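Local coordinates for protein octaprenyl Pyrophosphate Synthase (Helicobacter pylori, PDB 3TC1) that probably condenses isopentenyl diphosphate units with an allylic diphosphate to build the forty-carbon chain of octaprenyl diphosphate, with magnesium as cofactor, at residues A195-I198 against I199-L202; Y266-I269 against E270-K274; L295-L298 against A299-I303; A164-I167 against E168-K172. One frame throughout, in Å; residues are numbered along the deposited sequence.

Contact 1: A195-I198 against I199-L202; sequences AFQI and IDDL. With MG (magnesium ion), chain D.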
ATOM      1  N   ALA B 195     -16.703 -17.053 -10.468  1.00 18.36           N
ATOM      2  CA  ALA B 195     -17.593 -17.981  -9.772  1.00 18.76           C
ATOM      3  C   ALA B 195     -17.371 -17.892  -8.261  1.00 19.78           C
ATOM      4  O   ALA B 195     -18.322 -17.866  -7.476  1.00 18.90           O
ATOM      5  CB  ALA B 195     -17.348 -19.397 -10.249  1.00 13.54           C
ATOM      6  N   PHE B 196     -16.104 -17.836  -7.868  1.00 15.69           N
ATOM      7  CA  PHE B 196     -15.737 -17.758  -6.463  1.00 17.91           C
ATOM      8  C   PHE B 196     -16.379 -16.579  -5.733  1.00 16.29           C
ATOM      9  O   PHE B 196     -16.921 -16.745  -4.644  1.00 16.18           O
ATOM     10  CB  PHE B 196     -14.217 -17.659  -6.315  1.00 22.66           C
ATOM     11  CG  PHE B 196     -13.766 -17.448  -4.898  1.00 25.43           C
ATOM     12  CD1 PHE B 196     -13.775 -18.499  -3.985  1.00 27.25           C
ATOM     13  CD2 PHE B 196     -13.375 -16.186  -4.462  1.00 28.23           C
ATOM     14  CE1 PHE B 196     -13.406 -18.295  -2.657  1.00 27.04           C
ATOM     15  CE2 PHE B 196     -13.003 -15.972  -3.134  1.00 28.68           C
ATOM     16  CZ  PHE B 196     -13.020 -17.030  -2.233  1.00 26.83           C
ATOM     17  N   GLN B 197     -16.320 -15.390  -6.323  1.00 15.26           N
ATOM     18  CA  GLN B 197     -16.890 -14.218  -5.670  1.00 15.55           C
ATOM     19  C   GLN B 197     -18.416 -14.208  -5.696  1.00 15.69           C
ATOM     20  O   GLN B 197     -19.049 -13.656  -4.796  1.00 16.39           O
ATOM     21  CB  GLN B 197     -16.355 -12.932  -6.299  1.00 18.22           C
ATOM     22  CG  GLN B 197     -16.710 -11.673  -5.508  1.00 20.01           C
ATOM     23  CD  GLN B 197     -16.247 -11.748  -4.062  1.00 22.63           C
ATOM     24  OE1 GLN B 197     -15.061 -11.943  -3.787  1.00 22.13           O
ATOM     25  NE2 GLN B 197     -17.182 -11.596  -3.129  1.00 22.63           N
ATOM     26  N   ILE B 198     -19.012 -14.799  -6.725  1.00 17.46           N
ATOM     27  CA  ILE B 198     -20.469 -14.849  -6.796  1.00 16.98           C
ATOM     28  C   ILE B 198     -20.967 -15.756  -5.663  1.00 17.26           C
ATOM     29  O   ILE B 198     -21.914 -15.411  -4.950  1.00 17.33           O
ATOM     30  CB  ILE B 198     -20.946 -15.385  -8.168  1.00 13.60           C
ATOM     31  CG1 ILE B 198     -20.634 -14.353  -9.257  1.00 12.06           C
ATOM     32  CG2 ILE B 198     -22.456 -15.642  -8.148  1.00 11.85           C
ATOM     33  CD1 ILE B 198     -20.834 -14.876 -10.674  1.00 13.95           C
ATOM     34  N   ILE B 199     -20.306 -16.899  -5.484  1.00 15.04           N
ATOM     35  CA  ILE B 199     -20.674 -17.839  -4.428  1.00 14.27           C
ATOM     36  C   ILE B 199     -20.424 -17.202  -3.062  1.00 15.61           C
ATOM     37  O   ILE B 199     -21.159 -17.445  -2.098  1.00 15.20           O
ATOM     38  CB  ILE B 199     -19.861 -19.159  -4.527  1.00 14.45           C
ATOM     39  CG1 ILE B 199     -20.254 -19.920  -5.795  1.00 13.18           C
ATOM     40  CG2 ILE B 199     -20.083 -20.011  -3.283  1.00 13.03           C
ATOM     41  CD1 ILE B 199     -21.736 -20.259  -5.890  1.00 15.01           C
ATOM     42  N   ASP B 200     -19.384 -16.385  -2.976  1.00 13.91           N
ATOM     43  CA  ASP B 200     -19.087 -15.728  -1.714  1.00 13.93           C
ATOM     44  C   ASP B 200     -20.203 -14.741  -1.390  1.00 13.17           C
ATOM     45  O   ASP B 200     -20.657 -14.658  -0.249  1.00 10.29           O
ATOM     46  CB  ASP B 200     -17.760 -14.990  -1.780  1.00 15.04           C
ATOM     47  CG  ASP B 200     -17.441 -14.293  -0.488  1.00 18.18           C
ATOM     48  OD1 ASP B 200     -17.089 -14.988   0.491  1.00 20.37           O
ATOM     49  OD2 ASP B 200     -17.564 -13.054  -0.453  1.00 18.16           O
ATOM     50  N   ASP B 201     -20.651 -13.996  -2.396  1.00 11.08           N
ATOM     51  CA  ASP B 201     -21.734 -13.041  -2.181  1.00 11.23           C
ATOM     52  C   ASP B 201     -23.006 -13.812  -1.839  1.00 14.25           C
ATOM     53  O   ASP B 201     -23.835 -13.358  -1.049  1.00 15.45           O
ATOM     54  CB  ASP B 201     -21.970 -12.197  -3.440  1.00 16.30           C
ATOM     55  CG  ASP B 201     -20.862 -11.181  -3.683  1.00 21.06           C
ATOM     56  OD1 ASP B 201     -19.965 -11.059  -2.817  1.00 18.46           O
ATOM     57  OD2 ASP B 201     -20.896 -10.495  -4.735  1.00 20.09           O
ATOM     58  N   LEU B 202     -23.153 -14.993  -2.433  1.00 15.34           N
ATOM     59  CA  LEU B 202     -24.324 -15.817  -2.185  1.00 14.53           C
ATOM     60  C   LEU B 202     -24.326 -16.302  -0.733  1.00 14.25           C
ATOM     61  O   LEU B 202     -25.347 -16.231  -0.047  1.00 16.23           O
ATOM     62  CB  LEU B 202     -24.338 -17.002  -3.158  1.00 16.19           C
ATOM     63  CG  LEU B 202     -25.567 -17.915  -3.142  1.00 20.50           C
ATOM     64  CD1 LEU B 202     -26.824 -17.088  -3.355  1.00 17.92           C
ATOM     65  CD2 LEU B 202     -25.432 -18.971  -4.233  1.00 19.21           C
TER
HETATM   66 MG    MG D 501     -18.361 -11.865   1.267  1.00 32.47          MG
HETATM   67  O   HOH W   1     -19.890 -13.737   1.868  1.00 24.24           O
HETATM   68  O   HOH W   2     -16.998 -12.777   2.868  1.00 35.36           O
HETATM   69  O   HOH W   3     -19.815 -10.905  -0.167  1.00 22.61           O
HETATM   70  O   HOH W   4     -19.281 -10.351   2.819  1.00 27.54           O
HETATM   71  O   HOH W   5     -16.776 -10.161   0.339  1.00 37.19           O
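Q197 reaches along helix 182-205 to D200 and D201, the adjoining aspartates that open a DDxxD sequence, the second aspartate-rich motif of trans-prenyltransferases. Q197 NE2 donates to two acceptors: D201 OD1 at 2.9 Å, with an N-H...O angle of 147°, and D200 OD2 in a weak bond at 3.1 Å. The first bond lies in the amide plane of Q197, yet its donor meets D201 OD1 from above the carboxylate plane. The amide carbonyl is held too, since Q197 OE1 bonds T163 OG1, so both ends of the group restrict its rotation; D201 is fixed in turn by Y155, whose OH bonds D201 OD2. The tightly packed side is apolar. I198 sits against W156, L159 and helix 268-286, while I199 turns to V302 and I303, its CG1 lying 3.3 Å from A195 O of the preceding turn. The hydrated side carries the magnesium ion. There CG of D200 stands anti to the backbone N (chi1 179°), which carries the carboxylate out from the helix. Five waters complete a six-ligand shell, so the protein supplies one of its six ligands, a sphere consistent with a site where substrate diphosphate could displace water. One of these waters links the metal to D201, donating to OD1 at 2.7 Å, and the protein's direct ligand, D200 OD2, lies 2.2 Å from magnesium.

Contact 2: Y266-I269 against E270-K274; sequences YGII and EETLK
T272 gives I268 O two hydrogen bonds, from T272 N and from T272 OG1, each 2.8 Å long. The two donors arrive from opposite faces of the I268 carbonyl plane, the hydroxyl standing well above it. A chi1 of -62° sets OG1 beside the backbone N, folding it back onto the preceding turn. Further backbone bonds begin the helix: E271 N reaches G267 O at 3.2 Å and L273 N reaches I269 O at 3.0 Å. On the exposed face K274 NZ and E270 OE2 form a long, weak salt bridge of 3.4 Å, whereas E271 OE1 pairs with K235. Van der Waals contacts set methyls of I268 against oxygens: I268 and E271 run side by side, with I268 CD1 3.6 Å from E271 OE1, and I268 CG2 lies near T272 OG1. Apolar packing joins I268 to L232, and I269 to I205 of helix 182-205. The positive phi of G267, 53°, suits glycine and belongs to the C-prime position of the Schellman motif that ends helix 253-265; the same residue also occupies the N-cap position of helix 268-286.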
ATOM      1  N   TYR B 266     -38.807 -14.987  -5.528  1.00 16.08           N
ATOM      2  CA  TYR B 266     -38.423 -14.883  -6.924  1.00 16.10           C
ATOM      3  C   TYR B 266     -37.305 -15.834  -7.340  1.00 17.78           C
ATOM      4  O   TYR B 266     -36.675 -15.642  -8.377  1.00 19.16           O
ATOM      5  CB  TYR B 266     -38.063 -13.426  -7.240  1.00 17.02           C
ATOM      6  CG  TYR B 266     -39.252 -12.488  -7.130  1.00 16.32           C
ATOM      7  CD1 TYR B 266     -40.240 -12.463  -8.117  1.00 18.28           C
ATOM      8  CD2 TYR B 266     -39.406 -11.640  -6.030  1.00 18.76           C
ATOM      9  CE1 TYR B 266     -41.349 -11.619  -8.009  1.00 19.37           C
ATOM     10  CE2 TYR B 266     -40.511 -10.794  -5.914  1.00 17.54           C
ATOM     11  CZ  TYR B 266     -41.477 -10.788  -6.908  1.00 19.93           C
ATOM     12  OH  TYR B 266     -42.572  -9.951  -6.804  1.00 21.93           O
ATOM     13  N   GLY B 267     -37.080 -16.870  -6.538  1.00 16.21           N
ATOM     14  CA  GLY B 267     -36.058 -17.856  -6.850  1.00 18.05           C
ATOM     15  C   GLY B 267     -34.689 -17.260  -7.124  1.00 17.48           C
ATOM     16  O   GLY B 267     -33.972 -17.706  -8.022  1.00 16.27           O
ATOM     17  N   ILE B 268     -34.316 -16.257  -6.339  1.00 16.84           N
ATOM     18  CA  ILE B 268     -33.037 -15.582  -6.525  1.00 14.33           C
ATOM     19  C   ILE B 268     -31.836 -16.457  -6.186  1.00 16.94           C
ATOM     20  O   ILE B 268     -30.785 -16.346  -6.817  1.00 17.24           O
ATOM     21  CB  ILE B 268     -32.988 -14.289  -5.678  1.00 14.35           C
ATOM     22  CG1 ILE B 268     -34.162 -13.384  -6.059  1.00 11.82           C
ATOM     23  CG2 ILE B 268     -31.664 -13.562  -5.887  1.00 13.13           C
ATOM     24  CD1 ILE B 268     -34.214 -13.004  -7.556  1.00 11.96           C
ATOM     25  N   ILE B 269     -31.981 -17.334  -5.196  1.00 15.34           N
ATOM     26  CA  ILE B 269     -30.862 -18.179  -4.809  1.00 17.01           C
ATOM     27  C   ILE B 269     -30.425 -19.072  -5.968  1.00 17.50           C
ATOM     28  O   ILE B 269     -29.237 -19.142  -6.294  1.00 15.70           O
ATOM     29  CB  ILE B 269     -31.204 -19.062  -3.584  1.00 13.92           C
ATOM     30  CG1 ILE B 269     -31.709 -18.194  -2.428  1.00 18.29           C
ATOM     31  CG2 ILE B 269     -29.979 -19.870  -3.168  1.00 15.18           C
ATOM     32  CD1 ILE B 269     -30.745 -17.127  -1.965  1.00 19.39           C
ATOM     33  N   GLU B 270     -31.379 -19.749  -6.597  1.00 14.27           N
ATOM     34  CA  GLU B 270     -31.038 -20.619  -7.717  1.00 16.88           C
ATOM     35  C   GLU B 270     -30.550 -19.798  -8.906  1.00 16.13           C
ATOM     36  O   GLU B 270     -29.639 -20.213  -9.616  1.00 14.67           O
ATOM     37  CB  GLU B 270     -32.240 -21.479  -8.133  1.00 40.90           C
ATOM     38  CG  GLU B 270     -32.037 -22.250  -9.444  1.00 48.53           C
ATOM     39  CD  GLU B 270     -31.077 -23.428  -9.327  1.00 55.62           C
ATOM     40  OE1 GLU B 270     -29.959 -23.251  -8.794  1.00 60.13           O
ATOM     41  OE2 GLU B 270     -31.443 -24.533  -9.783  1.00 58.93           O
ATOM     42  N   GLU B 271     -31.146 -18.630  -9.121  1.00 16.77           N
ATOM     43  CA  GLU B 271     -30.745 -17.784 -10.239  1.00 18.72           C
ATOM     44  C   GLU B 271     -29.297 -17.321 -10.067  1.00 17.87           C
ATOM     45  O   GLU B 271     -28.529 -17.281 -11.033  1.00 17.27           O
ATOM     46  CB  GLU B 271     -31.686 -16.574 -10.368  1.00 22.79           C
ATOM     47  CG  GLU B 271     -31.373 -15.669 -11.561  1.00 27.48           C
ATOM     48  CD  GLU B 271     -32.385 -14.544 -11.751  1.00 28.69           C
ATOM     49  OE1 GLU B 271     -33.001 -14.109 -10.756  1.00 26.86           O
ATOM     50  OE2 GLU B 271     -32.549 -14.079 -12.899  1.00 33.97           O
ATOM     51  N   THR B 272     -28.925 -16.989  -8.835  1.00 17.41           N
ATOM     52  CA  THR B 272     -27.570 -16.540  -8.536  1.00 15.21           C
ATOM     53  C   THR B 272     -26.597 -17.698  -8.728  1.00 18.34           C
ATOM     54  O   THR B 272     -25.531 -17.550  -9.340  1.00 17.96           O
ATOM     55  CB  THR B 272     -27.463 -16.028  -7.075  1.00 14.42           C
ATOM     56  OG1 THR B 272     -28.330 -14.901  -6.893  1.00 10.16           O
ATOM     57  CG2 THR B 272     -26.030 -15.604  -6.752  1.00 12.10           C
ATOM     58  N   LEU B 273     -26.976 -18.857  -8.205  1.00 14.80           N
ATOM     59  CA  LEU B 273     -26.147 -20.047  -8.301  1.00 17.35           C
ATOM     60  C   LEU B 273     -25.851 -20.414  -9.752  1.00 16.53           C
ATOM     61  O   LEU B 273     -24.718 -20.752 -10.093  1.00 15.99           O
ATOM     62  CB  LEU B 273     -26.832 -21.214  -7.583  1.00 26.76           C
ATOM     63  CG  LEU B 273     -26.103 -22.557  -7.553  1.00 30.58           C
ATOM     64  CD1 LEU B 273     -24.697 -22.377  -6.996  1.00 31.05           C
ATOM     65  CD2 LEU B 273     -26.900 -23.542  -6.702  1.00 32.07           C
ATOM     66  N   LYS B 274     -26.870 -20.349 -10.605  1.00 18.65           N
ATOM     67  CA  LYS B 274     -26.697 -20.671 -12.017  1.00 19.75           C
ATOM     68  C   LYS B 274     -25.733 -19.709 -12.712  1.00 18.86           C
ATOM     69  O   LYS B 274     -25.001 -20.100 -13.621  1.00 18.37           O
ATOM     70  CB  LYS B 274     -28.046 -20.658 -12.738  1.00 27.42           C
ATOM     71  CG  LYS B 274     -28.971 -21.799 -12.338  1.00 33.12           C
ATOM     72  CD  LYS B 274     -30.244 -21.789 -13.170  1.00 37.21           C
ATOM     73  CE  LYS B 274     -31.177 -22.926 -12.779  1.00 39.66           C
ATOM     74  NZ  LYS B 274     -30.566 -24.260 -13.034  1.00 43.37           N
TER

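Contact 3: L295-L298 against A299-I303; sequences LEKL and AQDVI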
ATOM      1  N   LEU B 295      -7.207 -28.861  -9.700  1.00 26.87           N
ATOM      2  CA  LEU B 295      -7.950 -27.697 -10.177  1.00 26.56           C
ATOM      3  C   LEU B 295      -9.398 -28.018 -10.498  1.00 28.01           C
ATOM      4  O   LEU B 295     -10.294 -27.197 -10.265  1.00 26.67           O
ATOM      5  CB  LEU B 295      -7.292 -27.105 -11.422  1.00 22.59           C
ATOM      6  CG  LEU B 295      -5.927 -26.448 -11.229  1.00 22.04           C
ATOM      7  CD1 LEU B 295      -5.548 -25.722 -12.512  1.00 24.31           C
ATOM      8  CD2 LEU B 295      -5.971 -25.470 -10.060  1.00 21.54           C
ATOM      9  N   GLU B 296      -9.616 -29.206 -11.060  1.00 30.75           N
ATOM     10  CA  GLU B 296     -10.953 -29.636 -11.408  1.00 33.47           C
ATOM     11  C   GLU B 296     -11.703 -29.863 -10.119  1.00 34.28           C
ATOM     12  O   GLU B 296     -12.863 -29.541 -10.035  1.00 34.83           O
ATOM     13  CB  GLU B 296     -10.907 -30.886 -12.314  1.00 47.03           C
ATOM     14  CG  GLU B 296     -10.598 -30.513 -13.777  1.00 50.15           C
ATOM     15  CD  GLU B 296     -10.261 -31.695 -14.673  1.00 53.69           C
ATOM     16  OE1 GLU B 296     -10.788 -32.788 -14.403  1.00 55.19           O
ATOM     17  OE2 GLU B 296      -9.486 -31.529 -15.649  1.00 54.07           O
ATOM     18  N   LYS B 297     -11.009 -30.352  -9.100  1.00 38.45           N
ATOM     19  CA  LYS B 297     -11.600 -30.598  -7.788  1.00 40.34           C
ATOM     20  C   LYS B 297     -12.065 -29.279  -7.171  1.00 40.64           C
ATOM     21  O   LYS B 297     -13.197 -29.168  -6.699  1.00 40.47           O
ATOM     22  CB  LYS B 297     -10.561 -31.262  -6.877  1.00 47.52           C
ATOM     23  CG  LYS B 297     -10.993 -31.543  -5.448  1.00 49.21           C
ATOM     24  CD  LYS B 297     -12.040 -32.643  -5.361  1.00 51.28           C
ATOM     25  CE  LYS B 297     -12.124 -33.225  -3.949  1.00 52.52           C
ATOM     26  NZ  LYS B 297     -12.374 -32.179  -2.921  1.00 52.88           N
ATOM     27  N   LEU B 298     -11.182 -28.285  -7.185  1.00 39.45           N
ATOM     28  CA  LEU B 298     -11.483 -26.970  -6.622  1.00 38.74           C
ATOM     29  C   LEU B 298     -12.552 -26.202  -7.397  1.00 38.49           C
ATOM     30  O   LEU B 298     -13.367 -25.493  -6.804  1.00 39.19           O
ATOM     31  CB  LEU B 298     -10.205 -26.124  -6.554  1.00 36.81           C
ATOM     32  CG  LEU B 298      -9.094 -26.642  -5.637  1.00 36.80           C
ATOM     33  CD1 LEU B 298      -7.802 -25.884  -5.897  1.00 37.45           C
ATOM     34  CD2 LEU B 298      -9.529 -26.502  -4.188  1.00 37.88           C
ATOM     35  N   ALA B 299     -12.542 -26.333  -8.720  1.00 35.87           N
ATOM     36  CA  ALA B 299     -13.510 -25.639  -9.559  1.00 37.24           C
ATOM     37  C   ALA B 299     -14.918 -26.197  -9.385  1.00 39.46           C
ATOM     38  O   ALA B 299     -15.906 -25.486  -9.584  1.00 39.14           O
ATOM     39  CB  ALA B 299     -13.089 -25.728 -11.020  1.00 21.54           C
ATOM     40  N   GLN B 300     -15.009 -27.471  -9.017  1.00 48.47           N
ATOM     41  CA  GLN B 300     -16.305 -28.111  -8.815  1.00 49.48           C
ATOM     42  C   GLN B 300     -16.806 -27.839  -7.402  1.00 49.20           C
ATOM     43  O   GLN B 300     -17.988 -27.573  -7.192  1.00 49.85           O
ATOM     44  CB  GLN B 300     -16.189 -29.624  -9.030  1.00 50.83           C
ATOM     45  CG  GLN B 300     -15.647 -30.016 -10.394  1.00 51.50           C
ATOM     46  CD  GLN B 300     -15.332 -31.498 -10.499  1.00 51.84           C
ATOM     47  OE1 GLN B 300     -14.681 -32.071  -9.624  1.00 51.23           O
ATOM     48  NE2 GLN B 300     -15.782 -32.124 -11.581  1.00 52.06           N
ATOM     49  N   ASP B 301     -15.890 -27.897  -6.440  1.00 34.94           N
ATOM     50  CA  ASP B 301     -16.217 -27.688  -5.034  1.00 36.29           C
ATOM     51  C   ASP B 301     -16.665 -26.278  -4.663  1.00 36.80           C
ATOM     52  O   ASP B 301     -17.407 -26.097  -3.699  1.00 36.80           O
ATOM     53  CB  ASP B 301     -15.025 -28.084  -4.165  1.00 46.67           C
ATOM     54  CG  ASP B 301     -14.732 -29.567  -4.229  1.00 49.04           C
ATOM     55  OD1 ASP B 301     -15.369 -30.262  -5.052  1.00 49.00           O
ATOM     56  OD2 ASP B 301     -13.865 -30.035  -3.460  1.00 49.70           O
ATOM     57  N   VAL B 302     -16.216 -25.274  -5.406  1.00 44.21           N
ATOM     58  CA  VAL B 302     -16.621 -23.909  -5.088  1.00 45.45           C
ATOM     59  C   VAL B 302     -18.119 -23.720  -5.306  1.00 45.48           C
ATOM     60  O   VAL B 302     -18.770 -22.963  -4.590  1.00 45.68           O
ATOM     61  CB  VAL B 302     -15.865 -22.868  -5.945  1.00 42.34           C
ATOM     62  CG1 VAL B 302     -15.826 -23.314  -7.397  1.00 43.37           C
ATOM     63  CG2 VAL B 302     -16.556 -21.508  -5.837  1.00 43.40           C
ATOM     64  N   ILE B 303     -18.661 -24.426  -6.292  1.00 40.56           N
ATOM     65  CA  ILE B 303     -20.079 -24.321  -6.618  1.00 41.75           C
ATOM     66  C   ILE B 303     -21.035 -25.035  -5.658  1.00 43.76           C
ATOM     67  O   ILE B 303     -22.221 -24.702  -5.598  1.00 44.51           O
ATOM     68  CB  ILE B 303     -20.337 -24.811  -8.064  1.00 41.04           C
ATOM     69  CG1 ILE B 303     -19.903 -23.729  -9.055  1.00 40.43           C
ATOM     70  CG2 ILE B 303     -21.817 -25.146  -8.262  1.00 40.68           C
ATOM     71  CD1 ILE B 303     -20.758 -22.471  -8.989  1.00 38.57           C
TER
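Backbone bonds from i+4 to i carry the last turns of helix 293-301, among them A299 N to L295 O at 2.9 Å, D301 N to K297 O at 3.0 Å, and V302 N to L298 O at 3.2 Å. Across the outer surface K297 and D301 form a salt bridge, with K297 NZ 2.7 Å from D301 OD2. The ammonium uses the syn lone pair of that oxygen, the one on the side of its partner OD1. CG of K297 is anti to the backbone N (chi1 178°), and bends at chi2 and chi4 then bring the chain round, so that CG, CD and CE also lie beside the carboxylate. D301 folds back over the preceding turn, which places its OD1 2.9 Å from K297 O, two acceptors in close approach. The inner surface is apolar: A299 lies on F188 and L284, L298 on L42, and L295 between helices 38-44 and 182-205. V302 carries CG1 in the crowded position between N and carbonyl carbon (chi1 45°), 3.3 Å from L298 O, while its side chain touches F192. The lysine charge probably offsets the repulsion between D301 and the carbonyl of K297, so the short salt bridge would help D301 keep its folded-back conformation near the C-terminal end of the chain's last helix, where the helix dipole would probably add negative potential.

Contact 4: A164-I167 against E168-K172; sequences AHFI and EASLK
H165 and E168 form a histidine-carboxylate hydrogen bond within one turn of helix 152-177, with H165 ND1 as donor and E168 OE1 2.8 Å away at an N-H...O angle of 161°. The acceptor sits at the ring edge, near the imidazole plane, and is met nearly along its own C-O axis; ring and carboxylate planes are 33° apart. The two side chains run alongside each other because E168 leaves the helix with CG anti to its N (chi1 169°) and stays extended, bringing its carboxylate level with the ring. On another face, F166 O takes two bonds from S170, at 2.8 Å from N and 2.9 Å from OG, the donors approaching from opposite faces of its plane. This satisfies the buried hydroxyl, whose OG also lies 3.6 Å from F166 CE1. I167 CG2 and L171 CD1 make a looser apolar pair at 4.2 Å. F166 packs on V66 and I69 of helix 53-80 and on A130 of helix 121-144, placing the segment deep in the all-helical prenyl synthase fold. With ND1 as donor to a carboxylate, E168 probably holds the orientation of the ring and favours a proton on ND1.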
ATOM      1  N   ALA B 164     -11.580 -11.364  -9.325  1.00 16.69           N
ATOM      2  CA  ALA B 164     -11.259 -12.214 -10.467  1.00 16.79           C
ATOM      3  C   ALA B 164      -9.888 -12.052 -11.110  1.00 17.11           C
ATOM      4  O   ALA B 164      -9.160 -13.031 -11.262  1.00 15.30           O
ATOM      5  CB  ALA B 164     -12.346 -12.079 -11.523  1.00 19.60           C
ATOM      6  N   HIS B 165      -9.541 -10.831 -11.501  1.00 17.85           N
ATOM      7  CA  HIS B 165      -8.260 -10.577 -12.157  1.00 18.91           C
ATOM      8  C   HIS B 165      -7.013 -10.942 -11.362  1.00 17.49           C
ATOM      9  O   HIS B 165      -5.997 -11.310 -11.943  1.00 17.48           O
ATOM     10  CB  HIS B 165      -8.182  -9.116 -12.604  1.00 29.37           C
ATOM     11  CG  HIS B 165      -9.033  -8.812 -13.799  1.00 33.30           C
ATOM     12  ND1 HIS B 165      -8.832  -9.409 -15.024  1.00 36.48           N
ATOM     13  CD2 HIS B 165     -10.101  -7.994 -13.948  1.00 35.93           C
ATOM     14  CE1 HIS B 165      -9.740  -8.972 -15.880  1.00 36.67           C
ATOM     15  NE2 HIS B 165     -10.523  -8.112 -15.253  1.00 37.73           N
ATOM     16  N   PHE B 166      -7.075 -10.832 -10.041  1.00 16.19           N
ATOM     17  CA  PHE B 166      -5.928 -11.180  -9.217  1.00 14.81           C
ATOM     18  C   PHE B 166      -5.687 -12.693  -9.280  1.00 17.39           C
ATOM     19  O   PHE B 166      -4.546 -13.146  -9.420  1.00 16.43           O
ATOM     20  CB  PHE B 166      -6.165 -10.712  -7.777  1.00 17.53           C
ATOM     21  CG  PHE B 166      -5.047 -11.042  -6.830  1.00 18.72           C
ATOM     22  CD1 PHE B 166      -3.720 -11.024  -7.253  1.00 19.77           C
ATOM     23  CD2 PHE B 166      -5.319 -11.334  -5.499  1.00 18.61           C
ATOM     24  CE1 PHE B 166      -2.680 -11.293  -6.356  1.00 18.80           C
ATOM     25  CE2 PHE B 166      -4.289 -11.601  -4.597  1.00 20.78           C
ATOM     26  CZ  PHE B 166      -2.966 -11.580  -5.030  1.00 19.75           C
ATOM     27  N   ILE B 167      -6.754 -13.482  -9.182  1.00 18.70           N
ATOM     28  CA  ILE B 167      -6.602 -14.935  -9.261  1.00 16.97           C
ATOM     29  C   ILE B 167      -6.113 -15.274 -10.672  1.00 16.72           C
ATOM     30  O   ILE B 167      -5.227 -16.113 -10.856  1.00 18.10           O
ATOM     31  CB  ILE B 167      -7.937 -15.661  -8.961  1.00 17.98           C
ATOM     32  CG1 ILE B 167      -8.350 -15.387  -7.514  1.00 17.14           C
ATOM     33  CG2 ILE B 167      -7.784 -17.171  -9.179  1.00 16.36           C
ATOM     34  CD1 ILE B 167      -9.719 -15.935  -7.130  1.00 20.32           C
ATOM     35  N   GLU B 168      -6.688 -14.607 -11.664  1.00 17.66           N
ATOM     36  CA  GLU B 168      -6.278 -14.809 -13.049  1.00 15.93           C
ATOM     37  C   GLU B 168      -4.780 -14.537 -13.175  1.00 17.55           C
ATOM     38  O   GLU B 168      -4.038 -15.337 -13.753  1.00 16.59           O
ATOM     39  CB  GLU B 168      -7.030 -13.851 -13.972  1.00 19.28           C
ATOM     40  CG  GLU B 168      -6.474 -13.805 -15.391  1.00 19.88           C
ATOM     41  CD  GLU B 168      -7.124 -12.734 -16.245  1.00 25.19           C
ATOM     42  OE1 GLU B 168      -7.271 -11.596 -15.759  1.00 28.36           O
ATOM     43  OE2 GLU B 168      -7.478 -13.025 -17.405  1.00 27.40           O
ATOM     44  N   ALA B 169      -4.345 -13.400 -12.630  1.00 14.53           N
ATOM     45  CA  ALA B 169      -2.939 -13.001 -12.691  1.00 16.15           C
ATOM     46  C   ALA B 169      -2.026 -13.939 -11.918  1.00 14.31           C
ATOM     47  O   ALA B 169      -0.876 -14.164 -12.307  1.00 16.86           O
ATOM     48  CB  ALA B 169      -2.777 -11.574 -12.168  1.00 11.25           C
ATOM     49  N   SER B 170      -2.523 -14.478 -10.812  1.00 13.01           N
ATOM     50  CA  SER B 170      -1.720 -15.388 -10.006  1.00 13.32           C
ATOM     51  C   SER B 170      -1.467 -16.703 -10.742  1.00 14.12           C
ATOM     52  O   SER B 170      -0.357 -17.237 -10.710  1.00 13.40           O
ATOM     53  CB  SER B 170      -2.412 -15.671  -8.670  1.00 17.50           C
ATOM     54  OG  SER B 170      -2.527 -14.487  -7.905  1.00 20.11           O
ATOM     55  N   LEU B 171      -2.497 -17.222 -11.402  1.00 17.00           N
ATOM     56  CA  LEU B 171      -2.361 -18.473 -12.142  1.00 20.49           C
ATOM     57  C   LEU B 171      -1.537 -18.292 -13.412  1.00 20.54           C
ATOM     58  O   LEU B 171      -0.765 -19.172 -13.791  1.00 21.01           O
ATOM     59  CB  LEU B 171      -3.742 -19.035 -12.481  1.00 19.19           C
ATOM     60  CG  LEU B 171      -4.326 -19.917 -11.372  1.00 23.18           C
ATOM     61  CD1 LEU B 171      -5.822 -20.070 -11.543  1.00 24.34           C
ATOM     62  CD2 LEU B 171      -3.636 -21.273 -11.401  1.00 25.17           C
ATOM     63  N   LYS B 172      -1.716 -17.151 -14.068  1.00 18.34           N
ATOM     64  CA  LYS B 172      -0.983 -16.846 -15.289  1.00 18.20           C
ATOM     65  C   LYS B 172       0.499 -16.749 -14.946  1.00 16.77           C
ATOM     66  O   LYS B 172       1.354 -17.229 -15.691  1.00 19.65           O
ATOM     67  CB  LYS B 172      -1.483 -15.523 -15.876  1.00 19.36           C
ATOM     68  CG  LYS B 172      -0.856 -15.131 -17.203  1.00 24.56           C
ATOM     69  CD  LYS B 172      -1.356 -13.761 -17.660  1.00 26.47           C
ATOM     70  CE  LYS B 172      -0.685 -13.314 -18.951  1.00 30.98           C
ATOM     71  NZ  LYS B 172      -1.178 -11.981 -19.402  1.00 33.17           N
TER

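Along the chain the order is contact 4, contact 1, contact 2, contact 3, on helices 152-177, 182-205, 268-286 and 293-301. Contact 1 lies centrally: its centre is 12 Å from that of contact 2, 13 Å from contact 3 and 16 Å from contact 4. Touches bear this out, with L202 CD1 3.8 Å from T272 CG2 and I199 CG2 3.5 Å from V302 O. Contacts 2 and 3 also meet, through L273 and I303. Contact 4 stays about 5 Å from contacts 1 and 3 at the nearest atoms. Thus the magnesium-bearing helix packs against helix 268-286 and the residues following helix 293-301 on its apolar side, and against helix 152-177, its predecessor in the chain.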